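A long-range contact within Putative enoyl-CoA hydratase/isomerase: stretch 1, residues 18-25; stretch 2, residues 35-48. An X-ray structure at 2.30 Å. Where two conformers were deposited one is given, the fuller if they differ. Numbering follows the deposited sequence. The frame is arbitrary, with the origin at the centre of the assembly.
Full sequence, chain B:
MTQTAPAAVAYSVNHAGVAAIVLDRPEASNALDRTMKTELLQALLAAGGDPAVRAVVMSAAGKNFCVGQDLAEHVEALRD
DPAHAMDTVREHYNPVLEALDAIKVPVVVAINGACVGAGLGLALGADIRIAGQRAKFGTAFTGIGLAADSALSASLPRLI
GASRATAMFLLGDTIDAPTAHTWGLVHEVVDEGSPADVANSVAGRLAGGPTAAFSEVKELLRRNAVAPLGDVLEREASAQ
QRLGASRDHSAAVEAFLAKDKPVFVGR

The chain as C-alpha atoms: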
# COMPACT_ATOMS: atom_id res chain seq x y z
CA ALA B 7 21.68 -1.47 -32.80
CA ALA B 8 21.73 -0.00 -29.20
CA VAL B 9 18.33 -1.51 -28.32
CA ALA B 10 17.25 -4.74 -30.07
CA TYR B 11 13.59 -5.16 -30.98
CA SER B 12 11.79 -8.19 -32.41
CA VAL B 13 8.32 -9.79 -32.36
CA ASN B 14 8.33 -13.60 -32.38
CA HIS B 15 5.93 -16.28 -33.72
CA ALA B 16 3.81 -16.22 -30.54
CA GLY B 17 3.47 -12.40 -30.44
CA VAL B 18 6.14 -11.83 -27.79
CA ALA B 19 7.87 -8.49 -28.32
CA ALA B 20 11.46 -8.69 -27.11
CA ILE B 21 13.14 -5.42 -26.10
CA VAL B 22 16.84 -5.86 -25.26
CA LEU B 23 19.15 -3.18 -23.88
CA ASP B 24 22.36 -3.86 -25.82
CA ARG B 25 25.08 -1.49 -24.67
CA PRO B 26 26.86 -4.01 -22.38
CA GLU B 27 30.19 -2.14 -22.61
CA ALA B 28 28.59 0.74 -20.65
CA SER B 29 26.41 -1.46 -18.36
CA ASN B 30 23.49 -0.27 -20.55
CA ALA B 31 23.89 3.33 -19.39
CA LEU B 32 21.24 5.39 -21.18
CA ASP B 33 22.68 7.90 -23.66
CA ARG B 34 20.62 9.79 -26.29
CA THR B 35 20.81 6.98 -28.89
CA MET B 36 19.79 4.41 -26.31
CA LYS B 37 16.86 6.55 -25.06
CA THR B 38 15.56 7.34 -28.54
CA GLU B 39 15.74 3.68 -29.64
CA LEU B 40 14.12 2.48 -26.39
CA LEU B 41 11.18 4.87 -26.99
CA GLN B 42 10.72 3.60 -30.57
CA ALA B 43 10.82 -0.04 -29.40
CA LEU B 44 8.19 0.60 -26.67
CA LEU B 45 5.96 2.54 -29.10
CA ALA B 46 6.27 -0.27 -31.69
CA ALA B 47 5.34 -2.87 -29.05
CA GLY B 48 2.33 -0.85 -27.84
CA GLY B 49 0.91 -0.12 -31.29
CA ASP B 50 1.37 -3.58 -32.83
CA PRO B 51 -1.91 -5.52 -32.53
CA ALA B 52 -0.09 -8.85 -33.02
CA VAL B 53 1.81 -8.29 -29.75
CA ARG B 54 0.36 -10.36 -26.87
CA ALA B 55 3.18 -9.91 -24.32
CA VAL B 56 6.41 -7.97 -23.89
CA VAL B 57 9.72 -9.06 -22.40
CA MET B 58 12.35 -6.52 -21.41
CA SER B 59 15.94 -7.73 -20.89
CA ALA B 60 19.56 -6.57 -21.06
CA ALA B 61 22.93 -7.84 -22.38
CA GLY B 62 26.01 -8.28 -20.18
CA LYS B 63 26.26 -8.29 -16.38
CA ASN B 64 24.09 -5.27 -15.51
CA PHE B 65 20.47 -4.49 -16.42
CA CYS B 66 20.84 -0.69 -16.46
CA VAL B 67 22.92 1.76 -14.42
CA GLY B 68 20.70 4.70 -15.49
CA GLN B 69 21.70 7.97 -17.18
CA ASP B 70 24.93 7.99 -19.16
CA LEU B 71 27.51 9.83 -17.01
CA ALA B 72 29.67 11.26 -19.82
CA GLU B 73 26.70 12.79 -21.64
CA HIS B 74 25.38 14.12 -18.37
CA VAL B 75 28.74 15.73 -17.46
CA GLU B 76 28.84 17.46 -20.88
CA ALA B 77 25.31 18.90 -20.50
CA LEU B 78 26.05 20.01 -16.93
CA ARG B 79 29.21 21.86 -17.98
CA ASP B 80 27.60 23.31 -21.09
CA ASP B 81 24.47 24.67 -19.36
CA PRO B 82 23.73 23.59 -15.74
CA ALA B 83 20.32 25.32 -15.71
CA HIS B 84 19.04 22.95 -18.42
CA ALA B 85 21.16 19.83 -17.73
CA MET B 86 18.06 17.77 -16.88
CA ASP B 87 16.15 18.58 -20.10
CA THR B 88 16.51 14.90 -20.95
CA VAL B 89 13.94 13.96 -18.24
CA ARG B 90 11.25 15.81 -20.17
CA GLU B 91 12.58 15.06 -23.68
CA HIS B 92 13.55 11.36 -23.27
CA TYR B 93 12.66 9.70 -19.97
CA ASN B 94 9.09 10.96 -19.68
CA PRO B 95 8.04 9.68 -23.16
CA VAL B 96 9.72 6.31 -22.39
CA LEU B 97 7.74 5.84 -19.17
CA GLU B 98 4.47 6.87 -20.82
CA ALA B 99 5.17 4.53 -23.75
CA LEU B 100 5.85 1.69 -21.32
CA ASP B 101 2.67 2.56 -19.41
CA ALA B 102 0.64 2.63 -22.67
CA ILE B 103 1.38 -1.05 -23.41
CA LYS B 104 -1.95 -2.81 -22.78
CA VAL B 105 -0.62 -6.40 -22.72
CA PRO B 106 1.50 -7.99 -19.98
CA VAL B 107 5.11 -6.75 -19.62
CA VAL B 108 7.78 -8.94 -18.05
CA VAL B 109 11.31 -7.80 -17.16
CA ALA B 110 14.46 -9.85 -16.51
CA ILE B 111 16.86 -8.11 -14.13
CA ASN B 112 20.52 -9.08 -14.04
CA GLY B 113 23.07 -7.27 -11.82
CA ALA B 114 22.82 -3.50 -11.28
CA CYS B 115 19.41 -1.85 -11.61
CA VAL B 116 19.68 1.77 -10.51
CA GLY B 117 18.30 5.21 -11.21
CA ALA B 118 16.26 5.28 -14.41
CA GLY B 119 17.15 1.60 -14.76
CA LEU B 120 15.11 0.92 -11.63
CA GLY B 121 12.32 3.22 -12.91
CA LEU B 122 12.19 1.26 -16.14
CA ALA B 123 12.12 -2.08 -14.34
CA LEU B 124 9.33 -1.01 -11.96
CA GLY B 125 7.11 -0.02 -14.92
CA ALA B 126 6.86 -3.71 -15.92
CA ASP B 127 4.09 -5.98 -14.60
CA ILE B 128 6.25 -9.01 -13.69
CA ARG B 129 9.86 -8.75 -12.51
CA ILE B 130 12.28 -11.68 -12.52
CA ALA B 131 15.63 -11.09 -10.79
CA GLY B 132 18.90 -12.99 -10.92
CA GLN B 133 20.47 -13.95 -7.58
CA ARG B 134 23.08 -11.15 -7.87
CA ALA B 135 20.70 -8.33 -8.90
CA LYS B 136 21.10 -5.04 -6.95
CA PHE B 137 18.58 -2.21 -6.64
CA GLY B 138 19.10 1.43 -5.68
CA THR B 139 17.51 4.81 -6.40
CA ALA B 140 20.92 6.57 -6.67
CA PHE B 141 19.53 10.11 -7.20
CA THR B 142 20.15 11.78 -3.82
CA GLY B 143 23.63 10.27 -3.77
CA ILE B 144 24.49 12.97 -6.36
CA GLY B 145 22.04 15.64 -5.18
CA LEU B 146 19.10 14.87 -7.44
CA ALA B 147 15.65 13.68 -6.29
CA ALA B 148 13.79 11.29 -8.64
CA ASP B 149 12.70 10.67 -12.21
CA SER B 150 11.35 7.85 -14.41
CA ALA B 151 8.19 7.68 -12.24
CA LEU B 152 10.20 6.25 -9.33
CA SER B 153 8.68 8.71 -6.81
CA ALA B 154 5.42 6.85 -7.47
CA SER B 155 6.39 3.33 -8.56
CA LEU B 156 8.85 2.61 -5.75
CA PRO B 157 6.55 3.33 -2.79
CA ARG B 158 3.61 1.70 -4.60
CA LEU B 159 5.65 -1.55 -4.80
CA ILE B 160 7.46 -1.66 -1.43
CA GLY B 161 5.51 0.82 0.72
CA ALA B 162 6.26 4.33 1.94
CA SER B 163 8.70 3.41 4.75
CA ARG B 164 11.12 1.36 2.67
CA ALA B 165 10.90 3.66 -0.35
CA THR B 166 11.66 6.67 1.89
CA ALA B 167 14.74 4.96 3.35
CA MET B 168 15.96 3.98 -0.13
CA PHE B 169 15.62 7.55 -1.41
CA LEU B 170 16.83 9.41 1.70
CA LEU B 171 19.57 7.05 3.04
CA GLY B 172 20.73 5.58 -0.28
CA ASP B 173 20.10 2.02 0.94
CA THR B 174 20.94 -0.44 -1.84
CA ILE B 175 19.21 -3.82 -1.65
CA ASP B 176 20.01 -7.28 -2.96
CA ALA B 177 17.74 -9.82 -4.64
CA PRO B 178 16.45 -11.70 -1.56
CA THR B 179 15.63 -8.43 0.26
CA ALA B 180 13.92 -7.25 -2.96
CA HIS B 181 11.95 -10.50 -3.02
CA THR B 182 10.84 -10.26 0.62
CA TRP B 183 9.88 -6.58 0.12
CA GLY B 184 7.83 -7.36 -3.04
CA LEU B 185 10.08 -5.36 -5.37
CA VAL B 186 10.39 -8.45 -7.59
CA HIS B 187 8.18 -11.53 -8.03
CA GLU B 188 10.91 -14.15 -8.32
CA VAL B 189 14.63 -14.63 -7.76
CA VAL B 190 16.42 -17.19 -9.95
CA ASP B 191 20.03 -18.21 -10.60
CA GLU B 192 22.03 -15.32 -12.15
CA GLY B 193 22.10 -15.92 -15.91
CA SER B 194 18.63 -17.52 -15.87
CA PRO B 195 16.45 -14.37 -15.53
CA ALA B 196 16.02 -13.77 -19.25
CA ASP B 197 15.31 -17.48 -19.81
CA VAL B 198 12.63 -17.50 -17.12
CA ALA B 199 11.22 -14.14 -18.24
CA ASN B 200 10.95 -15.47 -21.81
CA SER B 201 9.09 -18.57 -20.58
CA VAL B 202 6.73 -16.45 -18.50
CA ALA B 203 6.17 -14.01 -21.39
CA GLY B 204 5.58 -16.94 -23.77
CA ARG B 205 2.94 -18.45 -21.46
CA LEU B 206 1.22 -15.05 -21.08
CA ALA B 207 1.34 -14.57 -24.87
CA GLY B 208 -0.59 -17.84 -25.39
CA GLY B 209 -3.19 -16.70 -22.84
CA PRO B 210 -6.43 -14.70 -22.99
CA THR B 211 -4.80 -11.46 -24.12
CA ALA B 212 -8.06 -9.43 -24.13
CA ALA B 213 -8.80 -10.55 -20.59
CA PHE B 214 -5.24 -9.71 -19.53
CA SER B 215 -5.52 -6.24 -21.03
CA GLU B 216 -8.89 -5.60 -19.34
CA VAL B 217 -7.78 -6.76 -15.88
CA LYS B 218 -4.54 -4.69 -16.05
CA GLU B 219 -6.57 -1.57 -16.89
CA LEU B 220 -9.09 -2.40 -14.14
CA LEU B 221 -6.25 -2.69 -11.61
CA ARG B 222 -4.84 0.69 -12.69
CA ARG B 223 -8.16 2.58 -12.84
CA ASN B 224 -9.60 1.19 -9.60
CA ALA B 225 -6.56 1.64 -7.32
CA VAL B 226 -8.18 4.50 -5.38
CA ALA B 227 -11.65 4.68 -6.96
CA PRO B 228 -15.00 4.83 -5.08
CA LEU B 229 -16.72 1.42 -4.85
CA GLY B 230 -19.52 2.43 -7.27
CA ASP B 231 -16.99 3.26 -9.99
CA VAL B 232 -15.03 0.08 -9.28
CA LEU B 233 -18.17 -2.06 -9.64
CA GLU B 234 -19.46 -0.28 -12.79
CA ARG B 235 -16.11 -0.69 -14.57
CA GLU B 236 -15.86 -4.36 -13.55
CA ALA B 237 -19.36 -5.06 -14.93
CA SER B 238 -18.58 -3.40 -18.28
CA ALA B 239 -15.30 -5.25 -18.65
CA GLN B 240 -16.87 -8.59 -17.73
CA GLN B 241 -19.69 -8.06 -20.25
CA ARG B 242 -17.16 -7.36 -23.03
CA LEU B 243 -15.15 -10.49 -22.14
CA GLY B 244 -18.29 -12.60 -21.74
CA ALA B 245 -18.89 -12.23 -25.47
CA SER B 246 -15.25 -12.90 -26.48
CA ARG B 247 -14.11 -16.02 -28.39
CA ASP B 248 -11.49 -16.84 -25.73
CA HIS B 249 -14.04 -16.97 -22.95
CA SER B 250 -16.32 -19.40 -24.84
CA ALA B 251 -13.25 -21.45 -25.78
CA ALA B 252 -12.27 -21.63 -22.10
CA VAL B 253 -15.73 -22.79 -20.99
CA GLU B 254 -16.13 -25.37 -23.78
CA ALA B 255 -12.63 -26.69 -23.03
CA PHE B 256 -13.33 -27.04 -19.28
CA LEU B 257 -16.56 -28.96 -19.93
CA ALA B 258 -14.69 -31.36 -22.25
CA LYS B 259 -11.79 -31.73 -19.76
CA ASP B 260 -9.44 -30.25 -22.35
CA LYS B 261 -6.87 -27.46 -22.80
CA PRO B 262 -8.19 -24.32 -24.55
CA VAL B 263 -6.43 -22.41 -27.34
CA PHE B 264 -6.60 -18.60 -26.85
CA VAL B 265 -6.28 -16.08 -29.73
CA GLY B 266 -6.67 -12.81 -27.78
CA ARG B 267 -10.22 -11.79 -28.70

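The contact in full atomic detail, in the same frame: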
# COMPACT_ATOMS: atom_id res chain seq x y z
N VAL B 18 5.32 -12.37 -28.85
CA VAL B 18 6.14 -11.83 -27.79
C VAL B 18 7.04 -10.77 -28.39
O VAL B 18 7.82 -11.08 -29.29
CB VAL B 18 7.03 -12.91 -27.15
CG1 VAL B 18 7.95 -12.30 -26.10
CG2 VAL B 18 6.18 -14.01 -26.53
N ALA B 19 6.93 -9.53 -27.92
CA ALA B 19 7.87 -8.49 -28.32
C ALA B 19 9.05 -8.49 -27.35
O ALA B 19 8.86 -8.34 -26.14
CB ALA B 19 7.21 -7.12 -28.34
N ALA B 20 10.24 -8.69 -27.90
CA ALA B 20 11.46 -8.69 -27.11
C ALA B 20 12.15 -7.33 -27.25
O ALA B 20 12.43 -6.90 -28.37
CB ALA B 20 12.39 -9.81 -27.56
N ILE B 21 12.38 -6.66 -26.13
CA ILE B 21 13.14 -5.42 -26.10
C ILE B 21 14.41 -5.68 -25.29
O ILE B 21 14.34 -5.98 -24.09
CB ILE B 21 12.33 -4.27 -25.45
CG1 ILE B 21 11.00 -4.06 -26.19
CG2 ILE B 21 13.14 -2.97 -25.43
CD1 ILE B 21 10.11 -3.00 -25.58
N VAL B 22 15.57 -5.59 -25.93
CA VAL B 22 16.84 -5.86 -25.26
C VAL B 22 17.74 -4.63 -25.25
O VAL B 22 18.08 -4.09 -26.31
CB VAL B 22 17.61 -7.05 -25.89
CG1 VAL B 22 18.81 -7.44 -25.02
CG2 VAL B 22 16.67 -8.24 -26.09
N LEU B 23 18.12 -4.21 -24.05
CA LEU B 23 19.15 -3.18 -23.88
C LEU B 23 20.48 -3.83 -24.26
O LEU B 23 20.84 -4.86 -23.70
CB LEU B 23 19.18 -2.67 -22.44
CG LEU B 23 17.85 -2.22 -21.84
CD1 LEU B 23 18.04 -1.66 -20.45
CD2 LEU B 23 17.16 -1.20 -22.73
N ASP B 24 21.19 -3.23 -25.22
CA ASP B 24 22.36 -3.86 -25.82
C ASP B 24 23.53 -2.89 -25.93
O ASP B 24 24.10 -2.68 -27.00
CB ASP B 24 21.98 -4.43 -27.19
CG ASP B 24 22.94 -5.51 -27.68
OD1 ASP B 24 23.75 -6.06 -26.90
OD2 ASP B 24 22.85 -5.84 -28.87
N ARG B 25 23.89 -2.30 -24.80
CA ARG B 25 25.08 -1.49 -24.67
C ARG B 25 25.88 -2.04 -23.49
O ARG B 25 26.18 -1.31 -22.54
CB ARG B 25 24.67 -0.03 -24.46
CG ARG B 25 25.77 0.97 -24.76
CD ARG B 25 25.41 2.38 -24.31
NE ARG B 25 26.57 3.26 -24.40
CZ ARG B 25 26.75 4.37 -23.68
NH1 ARG B 25 25.84 4.76 -22.78
NH2 ARG B 25 27.85 5.09 -23.85
N THR B 35 21.10 8.05 -27.93
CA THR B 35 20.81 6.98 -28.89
C THR B 35 20.01 5.87 -28.24
O THR B 35 19.01 5.41 -28.79
CB THR B 35 22.11 6.37 -29.44
OG1 THR B 35 22.87 7.39 -30.08
CG2 THR B 35 21.82 5.26 -30.45
N MET B 36 20.46 5.44 -27.07
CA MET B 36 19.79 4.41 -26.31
C MET B 36 18.35 4.79 -25.93
O MET B 36 17.44 3.98 -26.01
CB MET B 36 20.59 4.15 -25.06
CG MET B 36 20.24 2.87 -24.36
SD MET B 36 21.39 1.56 -24.78
CE MET B 36 20.91 0.39 -23.52
N LYS B 37 18.17 6.04 -25.49
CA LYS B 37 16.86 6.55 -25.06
C LYS B 37 15.88 6.67 -26.22
O LYS B 37 14.71 6.30 -26.09
CB LYS B 37 17.03 7.90 -24.35
CG LYS B 37 17.66 7.75 -22.97
CD LYS B 37 17.86 9.07 -22.25
CE LYS B 37 19.12 9.79 -22.68
NZ LYS B 37 19.56 10.76 -21.63
N THR B 38 16.36 7.21 -27.33
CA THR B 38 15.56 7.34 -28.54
C THR B 38 15.12 5.97 -29.09
O THR B 38 13.97 5.80 -29.48
CB THR B 38 16.33 8.13 -29.62
OG1 THR B 38 16.50 9.48 -29.17
CG2 THR B 38 15.59 8.15 -30.94
N GLU B 39 16.04 5.01 -29.10
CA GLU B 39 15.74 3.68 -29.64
C GLU B 39 14.82 2.90 -28.68
O GLU B 39 13.96 2.14 -29.12
CB GLU B 39 17.02 2.91 -29.95
CG GLU B 39 17.82 3.46 -31.13
CD GLU B 39 19.03 2.60 -31.50
OE1 GLU B 39 19.26 1.55 -30.88
OE2 GLU B 39 19.78 2.99 -32.43
N LEU B 40 15.00 3.11 -27.38
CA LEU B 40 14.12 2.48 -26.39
C LEU B 40 12.68 2.97 -26.55
O LEU B 40 11.75 2.15 -26.53
CB LEU B 40 14.63 2.75 -24.96
CG LEU B 40 13.82 2.13 -23.82
CD1 LEU B 40 13.65 0.63 -24.03
CD2 LEU B 40 14.48 2.41 -22.47
N LEU B 41 12.50 4.28 -26.72
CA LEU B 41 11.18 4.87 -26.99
C LEU B 41 10.51 4.26 -28.22
O LEU B 41 9.34 3.87 -28.16
CB LEU B 41 11.27 6.38 -27.14
CG LEU B 41 9.97 7.13 -27.51
CD1 LEU B 41 8.92 6.92 -26.42
CD2 LEU B 41 10.23 8.62 -27.73
N GLN B 42 11.24 4.19 -29.33
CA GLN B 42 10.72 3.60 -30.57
C GLN B 42 10.33 2.12 -30.40
O GLN B 42 9.32 1.68 -30.94
CB GLN B 42 11.75 3.75 -31.70
N ALA B 43 11.14 1.36 -29.66
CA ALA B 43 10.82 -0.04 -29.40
C ALA B 43 9.54 -0.18 -28.56
O ALA B 43 8.67 -1.01 -28.89
CB ALA B 43 11.98 -0.75 -28.71
N LEU B 44 9.41 0.62 -27.50
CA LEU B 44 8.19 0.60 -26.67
C LEU B 44 6.94 1.06 -27.45
O LEU B 44 5.86 0.47 -27.31
CB LEU B 44 8.37 1.46 -25.41
CG LEU B 44 9.41 0.95 -24.40
CD1 LEU B 44 9.83 2.07 -23.46
CD2 LEU B 44 8.89 -0.25 -23.62
N LEU B 45 7.08 2.10 -28.25
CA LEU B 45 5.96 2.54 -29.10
C LEU B 45 5.57 1.45 -30.11
O LEU B 45 4.38 1.19 -30.32
CB LEU B 45 6.28 3.86 -29.80
CG LEU B 45 6.36 5.08 -28.87
CD1 LEU B 45 6.80 6.32 -29.65
CD2 LEU B 45 5.04 5.34 -28.17
N ALA B 46 6.55 0.80 -30.73
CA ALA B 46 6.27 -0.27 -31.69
C ALA B 46 5.49 -1.38 -30.99
O ALA B 46 4.43 -1.79 -31.45
CB ALA B 46 7.55 -0.81 -32.29
N ALA B 47 6.00 -1.83 -29.84
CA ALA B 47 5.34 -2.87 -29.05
C ALA B 47 3.90 -2.53 -28.67
O ALA B 47 3.02 -3.39 -28.69
CB ALA B 47 6.15 -3.15 -27.79
N GLY B 48 3.66 -1.27 -28.30
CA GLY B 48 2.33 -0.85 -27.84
C GLY B 48 1.30 -0.66 -28.94
O GLY B 48 0.10 -0.72 -28.68

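Ile-21 is the centre of the packing between the strand formed by residues 18-23 and the helix of residues 35-48. Its CA-to-CB bond points toward the helix, and its side chain, with chi1 m and chi2 t, spreads its two branches over three helical residues. CD1 of Ile-21 lies 3.6 Å from CD2 of Leu-44, while CG2 of Ile-21 is 3.9 Å from CD1 of Leu-40 and 4.1 Å from CB of Ala-43. The CA-to-CB bond of Ala-43 points toward the strand, and the helix backbone lies close here: CD1 of Ile-21 is 4.1 Å from the carbonyl O of Ala-43, and the CA atoms of Ile-21 and Ala-43 are 6.7 Å apart. Leu-40 and Leu-44, one helical turn apart, leave the helix sideways, but their ends come nearer the strand and supply two further methyl groups that Ile-21 meets.

The strand and helix run almost exactly antiparallel, with an angle of 172° between their N-to-C directions and a closest approach of 9.4 Å between their axes. No hydrogen bond crosses between the two stretches; the contact rests on the packing of side chains, which together with the backbone bury 408 Å² in total.

Toward the start of the strand the backbones come slightly closer and the packing is simpler. Ala-19 and Ala-47 face each other with CB atoms 4.1 Å apart, and their CA atoms are separated by 6.2 Å, a spacing bridged by two methyl groups in contact. The strand's alternation accounts for the pattern: Ala-19 and Ile-21 point toward the helix, whereas Val-22 points away and neither Val-18 nor Ala-20 touches it.

In the other direction, Leu-23 starts sideways but turns its end inward, placing CD2 4.2 Å from CD1 of Leu-40. CB of Leu-23 lies 3.7 Å from CE of Met-36. The long, unbranched Met-36 side chain, with chi2 at 98° between the usual wells, reaches across to the end of the strand, and its CE also comes within 4.0 Å of the backbone N of Asp-24.

Here the contact gives way to polar residues. Arg-25 contributes the aliphatic base of its side chain, with CB 3.7 Å from SD of Met-36, while its extended chain carries the guanidinium onward to hydrogen bonds elsewhere in the structure. Asp-24 is only slightly covered by the helix; its side chain leads away from it, leaving its carboxylate out of the apolar packing.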